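Local structure of metallo-carboxypeptidase (Pseudomonas aeruginosa, 4A39) at residues P33-A39 with E64-V70. The protein is a zinc metallocarboxypeptidase of the M14 family, a bacterial model for mammalian cytosolic carboxypeptidases, and probably removes C-terminal residues from peptides. Residues are numbered along the deposited sequence; the frame is centred on the assembly and turned at random.
Sequences PRRIRLA and EHCFTLV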
ATOM      1  N   PRO A  33      13.760  10.161  29.301  1.00  8.99           N
ATOM      2  CA  PRO A  33      13.406   8.889  28.657  1.00  8.34           C
ATOM      3  C   PRO A  33      11.983   8.374  28.909  1.00  8.14           C
ATOM      4  O   PRO A  33      11.423   7.678  28.061  1.00  5.71           O
ATOM      5  CB  PRO A  33      14.461   7.920  29.189  1.00 10.45           C
ATOM      6  CG  PRO A  33      15.649   8.809  29.392  1.00 12.53           C
ATOM      7  CD  PRO A  33      15.020  10.015  30.049  1.00  9.04           C
ATOM      8  N   ARG A  34      11.403   8.705  30.063  1.00  7.58           N
ATOM      9  CA  ARG A  34      10.053   8.240  30.360  1.00 10.23           C
ATOM     10  C   ARG A  34       8.994   9.289  30.016  1.00  8.41           C
ATOM     11  O   ARG A  34       7.806   9.106  30.302  1.00  8.06           O
ATOM     12  CB  ARG A  34       9.946   7.858  31.848  1.00 13.55           C
ATOM     13  CG  ARG A  34      10.945   6.775  32.283  1.00 16.29           C
ATOM     14  CD  ARG A  34      10.723   6.302  33.727  1.00 19.01           C
ATOM     15  NE  ARG A  34       9.468   5.573  33.891  1.00 17.90           N
ATOM     16  CZ  ARG A  34       8.431   6.014  34.596  1.00 19.79           C
ATOM     17  NH1 ARG A  34       8.496   7.188  35.210  1.00 20.14           N
ATOM     18  NH2 ARG A  34       7.330   5.281  34.689  1.00 20.43           N
ATOM     19  N   ARG A  35       9.425  10.385  29.400  1.00  6.23           N
ATOM     20  CA  ARG A  35       8.523  11.470  29.014  1.00  8.21           C
ATOM     21  C   ARG A  35       8.847  12.025  27.632  1.00  7.58           C
ATOM     22  O   ARG A  35       8.824  13.240  27.425  1.00  9.18           O
ATOM     23  CB  ARG A  35       8.593  12.605  30.052  1.00 10.67           C
ATOM     24  CG  ARG A  35       8.245  12.184  31.486  1.00 13.79           C
ATOM     25  CD  ARG A  35       6.736  12.083  31.691  1.00 17.91           C
ATOM     26  NE  ARG A  35       6.362  11.786  33.075  1.00 20.10           N
ATOM     27  CZ  ARG A  35       6.340  10.568  33.608  1.00 21.19           C
ATOM     28  NH1 ARG A  35       6.663   9.507  32.880  1.00 21.77           N
ATOM     29  NH2 ARG A  35       5.984  10.412  34.874  1.00 22.96           N
ATOM     30  N   ILE A  36       9.162  11.157  26.679  1.00  8.34           N
ATOM     31  CA  ILE A  36       9.490  11.591  25.324  1.00  6.18           C
ATOM     32  C   ILE A  36       8.202  12.056  24.634  1.00  6.45           C
ATOM     33  O   ILE A  36       7.251  11.291  24.513  1.00  7.32           O
ATOM     34  CB  ILE A  36      10.139  10.441  24.533  1.00  5.47           C
ATOM     35  CG1 ILE A  36      11.395   9.966  25.273  1.00  6.80           C
ATOM     36  CG2 ILE A  36      10.505  10.904  23.120  1.00  7.25           C
ATOM     37  CD1 ILE A  36      11.956   8.652  24.763  1.00  7.73           C
ATOM     38  N   ARG A  37       8.180  13.312  24.195  1.00  4.14           N
ATOM     39  CA  ARG A  37       7.001  13.891  23.552  1.00  7.10           C
ATOM     40  C   ARG A  37       7.309  14.218  22.099  1.00  5.20           C
ATOM     41  O   ARG A  37       8.294  14.890  21.809  1.00  4.96           O
ATOM     42  CB  ARG A  37       6.583  15.175  24.283  1.00  8.22           C
ATOM     43  CG  ARG A  37       6.421  15.025  25.791  1.00 14.14           C
ATOM     44  CD  ARG A  37       5.215  14.184  26.164  1.00 16.21           C
ATOM     45  NE  ARG A  37       3.957  14.908  25.993  1.00 19.47           N
ATOM     46  CZ  ARG A  37       2.767  14.421  26.328  1.00 19.13           C
ATOM     47  NH1 ARG A  37       2.671  13.206  26.855  1.00 19.34           N
ATOM     48  NH2 ARG A  37       1.672  15.146  26.139  1.00 19.53           N
ATOM     49  N   LEU A  38       6.451  13.749  21.196  1.00  5.27           N
ATOM     50  CA  LEU A  38       6.628  13.967  19.764  1.00  4.29           C
ATOM     51  C   LEU A  38       5.287  14.274  19.112  1.00  4.99           C
ATOM     52  O   LEU A  38       4.235  13.986  19.677  1.00  4.30           O
ATOM     53  CB  LEU A  38       7.196  12.705  19.107  1.00  5.36           C
ATOM     54  CG  LEU A  38       8.460  12.096  19.710  1.00  4.86           C
ATOM     55  CD1 LEU A  38       8.637  10.683  19.177  1.00  5.65           C
ATOM     56  CD2 LEU A  38       9.666  12.965  19.381  1.00  7.11           C
ATOM     57  N   ALA A  39       5.334  14.854  17.916  1.00  3.63           N
ATOM     58  CA  ALA A  39       4.121  15.163  17.164  1.00  4.73           C
ATOM     59  C   ALA A  39       4.277  14.694  15.718  1.00  3.84           C
ATOM     60  O   ALA A  39       5.377  14.713  15.162  1.00  5.43           O
ATOM     61  CB  ALA A  39       3.836  16.661  17.195  1.00  3.28           C
ATOM     62  N   GLU A  64      14.140   2.147  30.376  1.00 12.09           N
ATOM     63  CA  GLU A  64      12.828   2.125  29.749  1.00 12.36           C
ATOM     64  C   GLU A  64      12.554   3.474  29.099  1.00 10.58           C
ATOM     65  O   GLU A  64      12.698   4.516  29.734  1.00  9.87           O
ATOM     66  CB  GLU A  64      11.738   1.831  30.782  1.00 14.22           C
ATOM     67  CG  GLU A  64      10.322   1.991  30.246  1.00 18.50           C
ATOM     68  CD  GLU A  64       9.261   1.639  31.270  1.00 20.55           C
ATOM     69  OE1 GLU A  64       9.286   2.209  32.384  1.00 23.66           O
ATOM     70  OE2 GLU A  64       8.398   0.791  30.958  1.00 24.58           O
ATOM     71  N   HIS A  65      12.175   3.447  27.825  1.00 10.83           N
ATOM     72  CA  HIS A  65      11.853   4.673  27.103  1.00  9.62           C
ATOM     73  C   HIS A  65      10.363   4.673  26.812  1.00  9.10           C
ATOM     74  O   HIS A  65       9.818   3.688  26.309  1.00  9.01           O
ATOM     75  CB  HIS A  65      12.646   4.762  25.798  1.00  9.01           C
ATOM     76  CG  HIS A  65      14.117   4.932  26.007  1.00  8.24           C
ATOM     77  ND1 HIS A  65      14.806   6.057  25.607  1.00 10.59           N
ATOM     78  CD2 HIS A  65      15.022   4.136  26.623  1.00  7.36           C
ATOM     79  CE1 HIS A  65      16.071   5.948  25.972  1.00  9.20           C
ATOM     80  NE2 HIS A  65      16.228   4.792  26.591  1.00  9.91           N
ATOM     81  N   CYS A  66       9.708   5.778  27.148  1.00  8.81           N
ATOM     82  CA  CYS A  66       8.273   5.912  26.952  1.00  8.36           C
ATOM     83  C   CYS A  66       7.987   7.057  25.997  1.00  7.94           C
ATOM     84  O   CYS A  66       8.292   8.215  26.288  1.00  7.88           O
ATOM     85  CB  CYS A  66       7.604   6.159  28.298  1.00  8.80           C
ATOM     86  SG  CYS A  66       8.049   4.879  29.474  1.00 10.55           S
ATOM     87  N   PHE A  67       7.391   6.716  24.859  1.00  7.27           N
ATOM     88  CA  PHE A  67       7.074   7.687  23.817  1.00  6.60           C
ATOM     89  C   PHE A  67       5.596   8.044  23.756  1.00  6.01           C
ATOM     90  O   PHE A  67       4.735   7.219  24.068  1.00  4.84           O
ATOM     91  CB  PHE A  67       7.480   7.125  22.450  1.00  6.94           C
ATOM     92  CG  PHE A  67       8.941   6.803  22.326  1.00  6.50           C
ATOM     93  CD1 PHE A  67       9.444   5.592  22.800  1.00  5.81           C
ATOM     94  CD2 PHE A  67       9.815   7.706  21.726  1.00  7.81           C
ATOM     95  CE1 PHE A  67      10.796   5.281  22.674  1.00  4.71           C
ATOM     96  CE2 PHE A  67      11.173   7.406  21.594  1.00  5.33           C
ATOM     97  CZ  PHE A  67      11.666   6.189  22.069  1.00  6.06           C
ATOM     98  N   THR A  68       5.317   9.275  23.340  1.00  5.91           N
ATOM     99  CA  THR A  68       3.948   9.746  23.181  1.00  4.97           C
ATOM    100  C   THR A  68       3.822  10.617  21.936  1.00  6.45           C
ATOM    101  O   THR A  68       4.586  11.562  21.759  1.00  6.31           O
ATOM    102  CB  THR A  68       3.469  10.601  24.378  1.00  4.86           C
ATOM    103  OG1 THR A  68       3.422   9.798  25.565  1.00  5.62           O
ATOM    104  CG2 THR A  68       2.073  11.168  24.093  1.00  6.12           C
ATOM    105  N   LEU A  69       2.878  10.272  21.065  1.00  5.88           N
ATOM    106  CA  LEU A  69       2.611  11.078  19.878  1.00  6.65           C
ATOM    107  C   LEU A  69       1.431  11.911  20.373  1.00  6.72           C
ATOM    108  O   LEU A  69       0.278  11.480  20.318  1.00  7.15           O
ATOM    109  CB  LEU A  69       2.220  10.190  18.692  1.00  6.29           C
ATOM    110  CG  LEU A  69       3.271   9.138  18.319  1.00  6.77           C
ATOM    111  CD1 LEU A  69       2.891   8.482  16.995  1.00  6.65           C
ATOM    112  CD2 LEU A  69       4.645   9.799  18.207  1.00  6.83           C
ATOM    113  N   VAL A  70       1.749  13.098  20.880  1.00  7.93           N
ATOM    114  CA  VAL A  70       0.769  14.000  21.477  1.00  7.76           C
ATOM    115  C   VAL A  70      -0.406  14.472  20.633  1.00  6.71           C
ATOM    116  O   VAL A  70      -1.456  14.812  21.184  1.00  6.51           O
ATOM    117  CB  VAL A  70       1.461  15.255  22.058  1.00  8.10           C
ATOM    118  CG1 VAL A  70       2.594  14.844  22.987  1.00  9.30           C
ATOM    119  CG2 VAL A  70       1.969  16.144  20.934  1.00  9.03           C
TER
HETATM  120  O   HOH W   1       5.746  10.248  26.700  1.00 15.79           O
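With CG1 of Ile36 anti to the carbonyl carbon (chi1 -58°) and the chain extended beyond it, CD1 reaches over one face of the Phe67 ring, 3.7 Å from its centroid and 21° off the normal, a CH-pi contact. The guanidinium of Arg37 is folded back by bends at chi2 and chi3, which set one of its faces against CG1 of Val70 and CG2 of Thr68; Val70 CG1 stands 3.3 Å from Arg37 NE. The charged end of Arg37 has a partner outside the pair, NH1 forming a salt bridge with Asp105. Leu38 lies alongside Phe67, with CD1 at the ring edge. Pro33 CB sits over the His65 ring, 4.2 Å from its centroid.

Between these two layers of side chains, strands 36-39 and 65-69 run parallel, Ile36, Arg37 and Leu38 being paired with Phe67, Thr68 and Leu69. The ladder opens with Cys66 N to Pro33 O (2.7 Å) and closes with Val70 N to Leu38 O (2.9 Å); its Thr68 N to Ile36 O bond is weak, and that carbonyl also accepts a hydrogen from a water 2.9 Å from Ile36 O. The same water is hydrogen-bonded to Thr68 OG1, tying side chain to backbone. Between two exposed side chains, Arg34 NE and Glu64 OE1 make a long salt bridge of 3.7 Å.

The pair belongs to the mixed sheet of the N-terminal domain, away from the zinc site, with strand 26-29 flanking Arg37 and Ala39 and strand 106-111 flanking Phe67. Phe54 packs on Leu38 and Phe67, and the Phe67 ring also meets those of Phe109 and Phe120. The pair is two-sided: aliphatic-aromatic packing fills the face of Ile36, Leu38 and Phe67, while Arg37, Thr68 and water give the other a polar character.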